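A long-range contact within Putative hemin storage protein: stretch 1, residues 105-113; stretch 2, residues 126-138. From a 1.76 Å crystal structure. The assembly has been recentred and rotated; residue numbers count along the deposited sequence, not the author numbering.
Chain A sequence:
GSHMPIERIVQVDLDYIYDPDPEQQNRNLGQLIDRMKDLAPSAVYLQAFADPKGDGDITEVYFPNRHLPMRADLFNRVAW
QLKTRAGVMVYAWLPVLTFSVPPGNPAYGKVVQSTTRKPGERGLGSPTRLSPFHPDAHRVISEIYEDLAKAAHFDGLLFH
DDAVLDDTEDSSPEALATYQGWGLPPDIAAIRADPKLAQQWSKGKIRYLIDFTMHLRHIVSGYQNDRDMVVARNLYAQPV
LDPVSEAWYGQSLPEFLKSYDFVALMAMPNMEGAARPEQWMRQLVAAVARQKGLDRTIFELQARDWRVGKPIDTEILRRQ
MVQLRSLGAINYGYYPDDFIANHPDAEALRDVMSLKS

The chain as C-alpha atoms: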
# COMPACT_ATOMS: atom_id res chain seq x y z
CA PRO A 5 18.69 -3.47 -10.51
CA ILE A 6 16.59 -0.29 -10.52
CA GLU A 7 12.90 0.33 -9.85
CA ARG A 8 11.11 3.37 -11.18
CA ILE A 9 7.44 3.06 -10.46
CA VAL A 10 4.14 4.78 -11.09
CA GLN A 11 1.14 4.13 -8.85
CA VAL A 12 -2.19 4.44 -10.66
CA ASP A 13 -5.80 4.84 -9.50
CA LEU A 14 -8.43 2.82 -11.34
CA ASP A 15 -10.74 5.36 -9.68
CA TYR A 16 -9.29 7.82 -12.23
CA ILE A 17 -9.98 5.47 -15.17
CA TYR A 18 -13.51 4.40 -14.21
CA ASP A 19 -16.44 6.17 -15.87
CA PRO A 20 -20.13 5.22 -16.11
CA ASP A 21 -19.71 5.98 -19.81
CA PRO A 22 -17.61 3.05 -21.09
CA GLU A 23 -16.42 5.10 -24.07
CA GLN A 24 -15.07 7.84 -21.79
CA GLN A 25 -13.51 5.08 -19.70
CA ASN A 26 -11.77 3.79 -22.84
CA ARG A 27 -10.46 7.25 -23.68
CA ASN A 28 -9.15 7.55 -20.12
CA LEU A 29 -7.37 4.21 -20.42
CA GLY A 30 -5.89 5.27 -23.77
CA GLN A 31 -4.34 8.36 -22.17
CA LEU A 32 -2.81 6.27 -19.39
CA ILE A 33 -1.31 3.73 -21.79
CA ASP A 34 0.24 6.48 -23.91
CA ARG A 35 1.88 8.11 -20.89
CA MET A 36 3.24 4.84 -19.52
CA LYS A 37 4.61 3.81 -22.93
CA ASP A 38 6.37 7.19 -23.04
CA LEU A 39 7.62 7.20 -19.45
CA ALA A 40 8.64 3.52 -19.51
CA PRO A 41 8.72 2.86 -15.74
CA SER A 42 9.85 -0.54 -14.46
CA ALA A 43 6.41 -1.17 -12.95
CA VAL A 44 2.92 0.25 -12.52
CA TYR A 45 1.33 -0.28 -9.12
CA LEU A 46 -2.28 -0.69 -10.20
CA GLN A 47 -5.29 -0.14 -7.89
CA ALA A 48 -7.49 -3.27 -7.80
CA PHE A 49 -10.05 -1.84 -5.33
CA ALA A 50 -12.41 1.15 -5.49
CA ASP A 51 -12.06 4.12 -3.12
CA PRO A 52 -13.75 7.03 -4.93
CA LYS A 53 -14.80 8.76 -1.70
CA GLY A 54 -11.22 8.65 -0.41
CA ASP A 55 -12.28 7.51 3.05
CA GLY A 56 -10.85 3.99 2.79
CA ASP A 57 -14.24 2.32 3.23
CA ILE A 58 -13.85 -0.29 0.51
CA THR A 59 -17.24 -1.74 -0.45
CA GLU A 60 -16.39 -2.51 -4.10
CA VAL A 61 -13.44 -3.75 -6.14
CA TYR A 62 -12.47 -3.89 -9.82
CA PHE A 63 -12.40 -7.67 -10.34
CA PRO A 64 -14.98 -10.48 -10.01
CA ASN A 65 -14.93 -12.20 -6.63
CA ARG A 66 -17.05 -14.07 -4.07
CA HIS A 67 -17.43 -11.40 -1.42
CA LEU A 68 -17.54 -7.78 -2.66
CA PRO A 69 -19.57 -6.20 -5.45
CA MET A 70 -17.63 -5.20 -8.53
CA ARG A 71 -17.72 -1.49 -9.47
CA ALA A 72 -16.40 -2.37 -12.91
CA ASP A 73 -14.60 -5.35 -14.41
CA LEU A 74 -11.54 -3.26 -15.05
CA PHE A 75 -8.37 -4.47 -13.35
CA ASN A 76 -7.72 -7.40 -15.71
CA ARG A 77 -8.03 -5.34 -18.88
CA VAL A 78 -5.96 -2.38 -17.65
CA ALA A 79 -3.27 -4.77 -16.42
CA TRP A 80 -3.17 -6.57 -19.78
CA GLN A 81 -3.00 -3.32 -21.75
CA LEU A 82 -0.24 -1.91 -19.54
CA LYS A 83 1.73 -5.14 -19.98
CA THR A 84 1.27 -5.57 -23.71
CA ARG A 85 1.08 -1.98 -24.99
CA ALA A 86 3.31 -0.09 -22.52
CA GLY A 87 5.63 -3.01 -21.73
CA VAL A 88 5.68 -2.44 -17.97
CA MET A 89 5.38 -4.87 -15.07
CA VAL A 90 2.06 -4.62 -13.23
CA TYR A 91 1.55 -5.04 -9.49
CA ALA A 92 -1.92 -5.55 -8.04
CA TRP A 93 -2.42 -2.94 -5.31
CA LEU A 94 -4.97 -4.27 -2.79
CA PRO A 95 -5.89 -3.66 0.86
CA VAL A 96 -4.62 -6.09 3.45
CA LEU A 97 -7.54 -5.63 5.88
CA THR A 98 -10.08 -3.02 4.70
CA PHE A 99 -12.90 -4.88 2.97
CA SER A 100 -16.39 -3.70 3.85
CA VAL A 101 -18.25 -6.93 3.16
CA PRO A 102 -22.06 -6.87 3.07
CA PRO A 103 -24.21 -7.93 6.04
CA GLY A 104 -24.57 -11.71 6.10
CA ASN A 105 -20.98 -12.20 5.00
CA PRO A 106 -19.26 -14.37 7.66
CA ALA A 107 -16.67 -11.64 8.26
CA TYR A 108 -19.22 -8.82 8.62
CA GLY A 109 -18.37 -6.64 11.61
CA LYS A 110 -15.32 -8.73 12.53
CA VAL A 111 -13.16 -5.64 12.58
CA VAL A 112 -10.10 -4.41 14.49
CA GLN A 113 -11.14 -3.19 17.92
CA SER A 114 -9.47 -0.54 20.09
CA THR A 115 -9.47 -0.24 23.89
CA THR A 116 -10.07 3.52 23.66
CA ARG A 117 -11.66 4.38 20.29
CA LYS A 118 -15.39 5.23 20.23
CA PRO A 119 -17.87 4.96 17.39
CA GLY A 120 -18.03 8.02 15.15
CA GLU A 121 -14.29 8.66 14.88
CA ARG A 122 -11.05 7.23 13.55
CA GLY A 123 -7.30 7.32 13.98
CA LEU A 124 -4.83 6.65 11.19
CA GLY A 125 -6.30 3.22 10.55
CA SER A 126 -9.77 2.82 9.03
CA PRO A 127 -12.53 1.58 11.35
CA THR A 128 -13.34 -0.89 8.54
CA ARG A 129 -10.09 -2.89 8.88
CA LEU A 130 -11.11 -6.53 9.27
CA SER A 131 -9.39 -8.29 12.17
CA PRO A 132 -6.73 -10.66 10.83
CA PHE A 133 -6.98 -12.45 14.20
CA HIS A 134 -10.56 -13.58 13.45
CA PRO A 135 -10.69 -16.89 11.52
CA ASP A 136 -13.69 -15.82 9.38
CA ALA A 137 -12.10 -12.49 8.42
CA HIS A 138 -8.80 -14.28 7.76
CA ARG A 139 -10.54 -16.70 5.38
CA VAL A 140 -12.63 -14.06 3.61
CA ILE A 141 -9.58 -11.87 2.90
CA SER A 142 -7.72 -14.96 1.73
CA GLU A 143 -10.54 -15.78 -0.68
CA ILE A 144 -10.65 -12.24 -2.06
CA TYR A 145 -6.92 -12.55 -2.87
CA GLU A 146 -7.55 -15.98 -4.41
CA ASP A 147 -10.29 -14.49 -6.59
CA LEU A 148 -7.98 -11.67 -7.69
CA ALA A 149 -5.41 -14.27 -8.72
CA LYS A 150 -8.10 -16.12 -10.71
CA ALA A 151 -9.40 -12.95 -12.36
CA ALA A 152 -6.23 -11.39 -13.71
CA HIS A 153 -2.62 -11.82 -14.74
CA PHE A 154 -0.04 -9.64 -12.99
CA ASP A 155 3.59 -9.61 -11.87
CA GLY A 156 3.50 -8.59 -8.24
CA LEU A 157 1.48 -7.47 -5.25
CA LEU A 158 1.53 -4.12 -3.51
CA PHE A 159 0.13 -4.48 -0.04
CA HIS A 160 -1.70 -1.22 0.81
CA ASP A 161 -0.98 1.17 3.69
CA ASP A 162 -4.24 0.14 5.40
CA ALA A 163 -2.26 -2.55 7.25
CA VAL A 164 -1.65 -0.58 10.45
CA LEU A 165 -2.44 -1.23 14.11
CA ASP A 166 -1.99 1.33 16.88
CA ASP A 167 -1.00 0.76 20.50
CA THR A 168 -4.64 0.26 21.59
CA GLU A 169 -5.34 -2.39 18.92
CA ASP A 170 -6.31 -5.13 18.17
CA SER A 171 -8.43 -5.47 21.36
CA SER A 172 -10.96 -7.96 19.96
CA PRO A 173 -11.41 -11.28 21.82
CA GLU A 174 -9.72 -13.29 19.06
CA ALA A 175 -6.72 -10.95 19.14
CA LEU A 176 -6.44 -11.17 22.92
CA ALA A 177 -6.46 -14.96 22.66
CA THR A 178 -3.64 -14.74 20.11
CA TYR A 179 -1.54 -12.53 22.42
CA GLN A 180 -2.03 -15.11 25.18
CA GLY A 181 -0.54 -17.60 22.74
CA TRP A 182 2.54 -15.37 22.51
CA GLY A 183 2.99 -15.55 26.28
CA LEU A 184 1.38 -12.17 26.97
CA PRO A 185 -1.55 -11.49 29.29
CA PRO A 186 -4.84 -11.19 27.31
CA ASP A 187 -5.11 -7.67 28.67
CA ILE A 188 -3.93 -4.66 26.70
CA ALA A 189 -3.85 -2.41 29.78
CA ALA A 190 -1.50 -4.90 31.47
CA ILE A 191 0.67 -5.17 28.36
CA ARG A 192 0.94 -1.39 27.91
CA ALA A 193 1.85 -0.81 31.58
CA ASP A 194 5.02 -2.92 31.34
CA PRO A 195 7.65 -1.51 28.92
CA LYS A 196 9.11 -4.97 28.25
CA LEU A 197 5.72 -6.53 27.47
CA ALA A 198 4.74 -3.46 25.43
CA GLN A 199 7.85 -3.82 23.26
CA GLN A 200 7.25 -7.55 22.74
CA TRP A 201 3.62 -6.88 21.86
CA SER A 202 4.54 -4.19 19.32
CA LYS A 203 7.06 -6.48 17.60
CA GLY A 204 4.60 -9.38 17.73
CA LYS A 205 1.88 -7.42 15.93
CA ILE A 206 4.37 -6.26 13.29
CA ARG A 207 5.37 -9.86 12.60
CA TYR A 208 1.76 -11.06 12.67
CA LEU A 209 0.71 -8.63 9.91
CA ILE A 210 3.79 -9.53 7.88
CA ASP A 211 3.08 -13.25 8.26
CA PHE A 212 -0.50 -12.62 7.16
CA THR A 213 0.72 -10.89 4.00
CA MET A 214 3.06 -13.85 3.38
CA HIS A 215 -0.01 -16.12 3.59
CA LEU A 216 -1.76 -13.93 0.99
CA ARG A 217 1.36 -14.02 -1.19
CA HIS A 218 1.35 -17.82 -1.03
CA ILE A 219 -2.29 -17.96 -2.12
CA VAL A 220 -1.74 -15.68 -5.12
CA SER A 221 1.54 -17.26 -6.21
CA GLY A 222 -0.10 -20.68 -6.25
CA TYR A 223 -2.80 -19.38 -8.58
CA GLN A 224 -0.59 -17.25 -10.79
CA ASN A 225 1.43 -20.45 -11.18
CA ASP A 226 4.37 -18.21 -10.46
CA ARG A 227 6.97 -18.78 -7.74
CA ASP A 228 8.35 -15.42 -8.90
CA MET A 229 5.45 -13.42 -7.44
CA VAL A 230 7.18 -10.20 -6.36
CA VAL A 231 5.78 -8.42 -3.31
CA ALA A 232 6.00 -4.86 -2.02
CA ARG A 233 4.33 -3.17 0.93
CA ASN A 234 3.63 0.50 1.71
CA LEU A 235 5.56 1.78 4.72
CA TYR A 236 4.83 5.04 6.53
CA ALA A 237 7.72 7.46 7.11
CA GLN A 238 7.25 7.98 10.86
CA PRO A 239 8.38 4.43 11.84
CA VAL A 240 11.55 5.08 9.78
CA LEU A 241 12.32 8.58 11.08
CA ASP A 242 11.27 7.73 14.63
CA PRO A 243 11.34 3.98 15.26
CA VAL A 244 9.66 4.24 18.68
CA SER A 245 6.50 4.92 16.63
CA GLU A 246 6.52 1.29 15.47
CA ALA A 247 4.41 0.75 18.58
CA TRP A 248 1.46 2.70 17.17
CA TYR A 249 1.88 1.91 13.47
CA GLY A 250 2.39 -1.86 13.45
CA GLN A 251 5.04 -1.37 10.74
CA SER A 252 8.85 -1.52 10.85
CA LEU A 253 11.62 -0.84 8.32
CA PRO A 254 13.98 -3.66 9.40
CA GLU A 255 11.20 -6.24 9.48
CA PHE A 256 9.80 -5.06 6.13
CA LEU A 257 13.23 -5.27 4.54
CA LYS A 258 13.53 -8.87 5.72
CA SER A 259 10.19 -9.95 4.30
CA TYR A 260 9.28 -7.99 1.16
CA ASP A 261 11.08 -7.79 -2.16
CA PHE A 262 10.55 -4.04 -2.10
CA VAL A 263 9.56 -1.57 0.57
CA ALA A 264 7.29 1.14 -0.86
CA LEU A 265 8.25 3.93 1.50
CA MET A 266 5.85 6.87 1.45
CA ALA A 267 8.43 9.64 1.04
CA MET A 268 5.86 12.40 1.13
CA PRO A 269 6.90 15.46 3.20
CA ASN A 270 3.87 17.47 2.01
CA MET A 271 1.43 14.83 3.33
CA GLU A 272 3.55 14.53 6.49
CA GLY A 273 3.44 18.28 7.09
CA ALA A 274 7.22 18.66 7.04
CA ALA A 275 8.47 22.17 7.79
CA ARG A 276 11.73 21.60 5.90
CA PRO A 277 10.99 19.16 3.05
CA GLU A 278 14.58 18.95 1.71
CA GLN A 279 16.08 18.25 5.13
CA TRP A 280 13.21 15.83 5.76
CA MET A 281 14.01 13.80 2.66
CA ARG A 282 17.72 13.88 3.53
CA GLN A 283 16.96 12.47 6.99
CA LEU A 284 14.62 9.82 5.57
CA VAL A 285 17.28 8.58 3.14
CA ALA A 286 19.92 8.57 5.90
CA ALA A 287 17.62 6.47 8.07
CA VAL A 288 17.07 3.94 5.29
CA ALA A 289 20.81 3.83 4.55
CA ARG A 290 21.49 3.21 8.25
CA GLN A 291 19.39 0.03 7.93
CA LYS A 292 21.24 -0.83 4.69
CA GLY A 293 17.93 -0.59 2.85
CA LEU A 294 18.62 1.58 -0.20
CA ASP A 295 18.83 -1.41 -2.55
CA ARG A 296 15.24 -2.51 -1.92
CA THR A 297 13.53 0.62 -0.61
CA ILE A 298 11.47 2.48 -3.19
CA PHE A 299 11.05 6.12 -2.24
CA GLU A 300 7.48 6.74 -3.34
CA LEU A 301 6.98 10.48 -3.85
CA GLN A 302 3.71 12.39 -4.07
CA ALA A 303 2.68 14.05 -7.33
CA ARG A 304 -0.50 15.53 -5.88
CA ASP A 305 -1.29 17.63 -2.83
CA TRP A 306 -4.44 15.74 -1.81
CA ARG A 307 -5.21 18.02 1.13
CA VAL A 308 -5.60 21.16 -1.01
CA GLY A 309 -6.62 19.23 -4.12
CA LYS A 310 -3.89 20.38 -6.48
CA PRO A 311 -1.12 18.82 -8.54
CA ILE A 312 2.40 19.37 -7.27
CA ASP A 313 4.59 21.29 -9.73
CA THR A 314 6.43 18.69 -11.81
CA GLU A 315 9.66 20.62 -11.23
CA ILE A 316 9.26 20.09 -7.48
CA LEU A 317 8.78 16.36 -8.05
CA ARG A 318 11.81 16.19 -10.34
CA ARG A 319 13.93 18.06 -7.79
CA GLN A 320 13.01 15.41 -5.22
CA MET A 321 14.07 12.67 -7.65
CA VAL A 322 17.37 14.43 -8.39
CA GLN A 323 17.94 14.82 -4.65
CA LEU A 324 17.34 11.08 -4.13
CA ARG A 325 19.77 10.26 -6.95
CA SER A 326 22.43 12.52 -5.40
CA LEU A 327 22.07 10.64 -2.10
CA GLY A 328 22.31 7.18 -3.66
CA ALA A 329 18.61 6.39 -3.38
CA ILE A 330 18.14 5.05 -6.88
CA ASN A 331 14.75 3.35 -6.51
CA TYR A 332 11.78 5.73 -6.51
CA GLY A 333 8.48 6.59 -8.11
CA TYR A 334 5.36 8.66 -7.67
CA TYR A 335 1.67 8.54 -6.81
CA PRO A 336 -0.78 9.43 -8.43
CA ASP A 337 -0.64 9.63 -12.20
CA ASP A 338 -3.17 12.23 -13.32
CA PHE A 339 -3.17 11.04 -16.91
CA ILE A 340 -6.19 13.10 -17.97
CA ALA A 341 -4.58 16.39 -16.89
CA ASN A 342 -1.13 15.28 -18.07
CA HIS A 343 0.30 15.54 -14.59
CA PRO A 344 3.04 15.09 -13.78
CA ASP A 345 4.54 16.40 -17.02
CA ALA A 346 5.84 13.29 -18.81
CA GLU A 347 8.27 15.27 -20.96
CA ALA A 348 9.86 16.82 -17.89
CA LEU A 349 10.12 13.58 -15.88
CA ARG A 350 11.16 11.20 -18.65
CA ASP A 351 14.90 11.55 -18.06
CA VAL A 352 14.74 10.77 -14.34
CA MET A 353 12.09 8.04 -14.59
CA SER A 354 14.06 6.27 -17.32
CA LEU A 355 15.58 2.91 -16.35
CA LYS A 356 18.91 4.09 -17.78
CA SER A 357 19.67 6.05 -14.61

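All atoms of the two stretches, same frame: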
# COMPACT_ATOMS: atom_id res chain seq x y z
N ASN A 105 -22.31 -11.65 5.21
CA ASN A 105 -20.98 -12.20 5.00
C ASN A 105 -20.44 -12.67 6.36
O ASN A 105 -20.61 -11.97 7.35
CB ASN A 105 -20.05 -11.16 4.38
CG ASN A 105 -18.69 -11.73 4.02
OD1 ASN A 105 -17.81 -11.88 4.87
ND2 ASN A 105 -18.51 -12.05 2.74
N PRO A 106 -19.79 -13.84 6.40
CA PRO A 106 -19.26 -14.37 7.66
C PRO A 106 -18.32 -13.42 8.39
O PRO A 106 -18.22 -13.47 9.61
CB PRO A 106 -18.51 -15.64 7.23
CG PRO A 106 -19.11 -16.01 5.92
CD PRO A 106 -19.52 -14.73 5.26
N ALA A 107 -17.63 -12.56 7.64
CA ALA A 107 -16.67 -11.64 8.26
C ALA A 107 -17.30 -10.30 8.64
O ALA A 107 -16.61 -9.43 9.16
CB ALA A 107 -15.49 -11.41 7.33
N TYR A 108 -18.60 -10.12 8.38
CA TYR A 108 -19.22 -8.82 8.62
C TYR A 108 -19.08 -8.40 10.08
O TYR A 108 -19.48 -9.12 10.99
CB TYR A 108 -20.71 -8.84 8.24
CG TYR A 108 -21.39 -7.50 8.46
CD1 TYR A 108 -21.25 -6.47 7.53
CD2 TYR A 108 -22.18 -7.26 9.58
CE1 TYR A 108 -21.86 -5.25 7.72
CE2 TYR A 108 -22.80 -6.03 9.78
CZ TYR A 108 -22.63 -5.03 8.84
OH TYR A 108 -23.23 -3.81 9.00
N GLY A 109 -18.50 -7.22 10.28
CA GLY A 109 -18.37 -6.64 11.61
C GLY A 109 -17.21 -7.19 12.42
O GLY A 109 -17.00 -6.78 13.56
N LYS A 110 -16.46 -8.12 11.84
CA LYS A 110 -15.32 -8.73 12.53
C LYS A 110 -14.09 -7.87 12.29
O LYS A 110 -13.14 -8.28 11.61
CB LYS A 110 -15.09 -10.17 12.07
CG LYS A 110 -16.32 -11.07 12.17
CD LYS A 110 -16.93 -11.02 13.57
CE LYS A 110 -18.08 -12.03 13.69
NZ LYS A 110 -18.79 -11.90 15.00
N VAL A 111 -14.14 -6.67 12.86
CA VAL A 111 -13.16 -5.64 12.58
C VAL A 111 -12.19 -5.46 13.74
O VAL A 111 -12.45 -5.92 14.86
CB VAL A 111 -13.83 -4.28 12.29
CG1 VAL A 111 -14.65 -4.37 10.99
CG2 VAL A 111 -14.72 -3.86 13.48
N VAL A 112 -11.08 -4.78 13.47
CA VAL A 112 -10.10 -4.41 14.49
C VAL A 112 -10.75 -3.55 15.56
O VAL A 112 -11.42 -2.55 15.25
CB VAL A 112 -8.91 -3.65 13.87
CG1 VAL A 112 -8.00 -3.03 14.96
CG2 VAL A 112 -8.12 -4.58 12.93
N GLN A 113 -10.57 -3.94 16.82
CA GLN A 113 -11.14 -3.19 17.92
C GLN A 113 -10.02 -2.45 18.65
O GLN A 113 -8.86 -2.84 18.57
CB GLN A 113 -11.89 -4.11 18.88
CG GLN A 113 -13.10 -4.80 18.25
CD GLN A 113 -13.82 -5.71 19.23
OE1 GLN A 113 -13.75 -5.52 20.44
NE2 GLN A 113 -14.51 -6.72 18.71
N SER A 126 -8.32 2.79 9.27
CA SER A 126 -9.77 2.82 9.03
C SER A 126 -10.51 1.95 10.03
O SER A 126 -10.05 0.86 10.35
CB SER A 126 -10.08 2.34 7.60
OG SER A 126 -11.48 2.15 7.43
N PRO A 127 -11.68 2.42 10.50
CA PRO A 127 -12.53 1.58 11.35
C PRO A 127 -13.00 0.31 10.64
O PRO A 127 -13.46 -0.61 11.32
CB PRO A 127 -13.74 2.48 11.65
CG PRO A 127 -13.29 3.87 11.37
CD PRO A 127 -12.24 3.77 10.30
N THR A 128 -12.88 0.26 9.31
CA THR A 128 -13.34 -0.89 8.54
C THR A 128 -12.30 -2.00 8.39
O THR A 128 -12.59 -3.03 7.75
CB THR A 128 -13.79 -0.48 7.12
OG1 THR A 128 -12.64 -0.11 6.35
CG2 THR A 128 -14.79 0.69 7.18
N ARG A 129 -11.08 -1.81 8.92
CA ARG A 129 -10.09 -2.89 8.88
C ARG A 129 -10.68 -4.16 9.50
O ARG A 129 -11.06 -4.17 10.67
CB ARG A 129 -8.81 -2.51 9.66
CG ARG A 129 -7.85 -1.55 8.95
CD ARG A 129 -6.87 -0.96 9.99
NE ARG A 129 -7.64 -0.22 11.01
CZ ARG A 129 -7.25 -0.01 12.26
NH1 ARG A 129 -6.07 -0.46 12.69
NH2 ARG A 129 -8.04 0.66 13.09
N LEU A 130 -10.73 -5.23 8.71
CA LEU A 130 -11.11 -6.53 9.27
C LEU A 130 -10.00 -6.98 10.22
O LEU A 130 -8.83 -6.66 10.02
CB LEU A 130 -11.34 -7.56 8.16
CG LEU A 130 -12.58 -7.31 7.30
CD1 LEU A 130 -12.61 -8.29 6.13
CD2 LEU A 130 -13.83 -7.46 8.17
N SER A 131 -10.38 -7.73 11.26
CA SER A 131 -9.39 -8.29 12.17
C SER A 131 -8.71 -9.53 11.61
O SER A 131 -9.37 -10.56 11.41
CB SER A 131 -10.03 -8.66 13.51
OG SER A 131 -9.06 -9.25 14.36
N PRO A 132 -7.40 -9.47 11.36
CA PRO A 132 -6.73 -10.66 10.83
C PRO A 132 -6.57 -11.75 11.90
O PRO A 132 -6.08 -12.83 11.59
CB PRO A 132 -5.37 -10.13 10.37
CG PRO A 132 -5.10 -8.99 11.32
CD PRO A 132 -6.46 -8.35 11.58
N PHE A 133 -6.97 -11.45 13.13
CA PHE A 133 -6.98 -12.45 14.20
C PHE A 133 -8.27 -13.30 14.21
O PHE A 133 -8.32 -14.34 14.87
CB PHE A 133 -6.80 -11.76 15.56
CG PHE A 133 -5.51 -11.00 15.68
CD1 PHE A 133 -4.34 -11.65 16.05
CD2 PHE A 133 -5.46 -9.64 15.40
CE1 PHE A 133 -3.14 -10.95 16.15
CE2 PHE A 133 -4.27 -8.94 15.50
CZ PHE A 133 -3.11 -9.60 15.88
N HIS A 134 -9.30 -12.84 13.51
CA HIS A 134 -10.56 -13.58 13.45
C HIS A 134 -10.53 -14.57 12.28
O HIS A 134 -10.27 -14.18 11.15
CB HIS A 134 -11.74 -12.62 13.29
CG HIS A 134 -13.07 -13.25 13.61
ND1 HIS A 134 -13.67 -14.17 12.79
CD2 HIS A 134 -13.90 -13.08 14.67
CE1 HIS A 134 -14.82 -14.55 13.33
NE2 HIS A 134 -14.98 -13.91 14.47
N PRO A 135 -10.79 -15.85 12.56
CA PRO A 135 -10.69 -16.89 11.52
C PRO A 135 -11.61 -16.65 10.32
O PRO A 135 -11.22 -17.01 9.20
CB PRO A 135 -11.09 -18.17 12.26
CG PRO A 135 -11.75 -17.72 13.53
CD PRO A 135 -11.10 -16.43 13.88
N ASP A 136 -12.79 -16.06 10.52
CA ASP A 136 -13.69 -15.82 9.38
C ASP A 136 -13.21 -14.64 8.53
O ASP A 136 -13.28 -14.69 7.30
CB ASP A 136 -15.12 -15.58 9.85
CG ASP A 136 -15.73 -16.80 10.50
OD1 ASP A 136 -15.44 -17.93 10.05
OD2 ASP A 136 -16.49 -16.63 11.47
N ALA A 137 -12.69 -13.60 9.17
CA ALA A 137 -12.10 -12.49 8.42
C ALA A 137 -10.85 -12.94 7.67
O ALA A 137 -10.63 -12.57 6.53
CB ALA A 137 -11.77 -11.32 9.36
N HIS A 138 -10.02 -13.73 8.35
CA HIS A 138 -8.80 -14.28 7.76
C HIS A 138 -9.13 -15.04 6.46
O HIS A 138 -8.49 -14.85 5.42
CB HIS A 138 -8.12 -15.19 8.78
CG HIS A 138 -6.72 -15.58 8.45
ND1 HIS A 138 -6.42 -16.56 7.53
CD2 HIS A 138 -5.54 -15.16 8.96
CE1 HIS A 138 -5.10 -16.71 7.46
NE2 HIS A 138 -4.55 -15.88 8.33
O HOH W 1 -18.53 -14.88 11.65
O HOH W 2 -17.00 -13.27 16.62
O HOH W 3 -13.25 -0.70 13.99
O HOH W 4 -11.11 -1.00 13.07

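Two backbone hydrogen bonds hold the stretches together. Ser131 N donates to Lys110 O at 2.8 Å with an almost linear N-H...O angle of 177°, and Val112 N donates to Arg129 O at 2.9 Å and 164°. They flank Val111 and Leu130, whose CA atoms lie 4.0 Å apart, and so form a single beta bridge between segments that are otherwise loop and turn. The same carbonyl, Lys110 O, also receives a CA-H...O contact from Leu130 CA at 3.6 Å.

Water extends the polar contact beyond the bridge. Water 1 donates to Pro106 O (2.5 Å) and to Asp136 OD2 (2.7 Å), tying a turn carbonyl to a carboxylate at the start of the helix. Water 2 accepts from Lys110 NZ at 2.8 Å and lies 3.0 Å from His134 NE2, hydrogen-bonded to both. Waters 3 and 4 each sit between Val112 O and Pro127 O: water 3 at 2.9 and 2.7 Å from these two oxygens, water 4 at 2.7 and 3.0 Å.

Turns set up both partners. In stretch 1 a type I turn from Asn105 to Tyr108 overlaps a type II turn from Ala107 to Lys110; Asn105 OD1 accepts from Ala107 N at 2.9 Å, and Gly109 takes the positive phi of 81°. In stretch 2 type I turns run from Ser126 to Arg129 and from Ser131 to His134, leaving Leu130 between them. His134 then caps the helix that begins at Pro135, its ND1 accepting from Asp136 N at 3.1 Å.

That capping ring also serves as a packing surface. The aliphatic part of Lys110 lies over one face, with CG 3.9 Å from the ring centroid and only 7° off the normal, a CH-pi contact; Lys110 CD comes within 3.6 Å of His134 NE2. Ala107, buried and directed toward stretch 2, fits its methyl against the helix: Ala107 CB is 3.7 Å from Ala137 CA and 4.2 Å from Ala137 CB. Leu130 CD2 reaches back to Ala107 CB at 4.4 Å and Val111 CG1 at 4.3 Å, although the CA-to-CB bond of Leu130 points away overall. Beyond the bridge, Val112 CG2 packs against Arg129 CB (3.9 Å) and Pro132 CD (4.3 Å), while Val112 CG1 covers one face of the Arg129 guanidinium. Arg129 NE donates to Ser126 O at 2.7 Å, which helps hold that group in place. Altogether the contact buries 600 Å², summed over both sides.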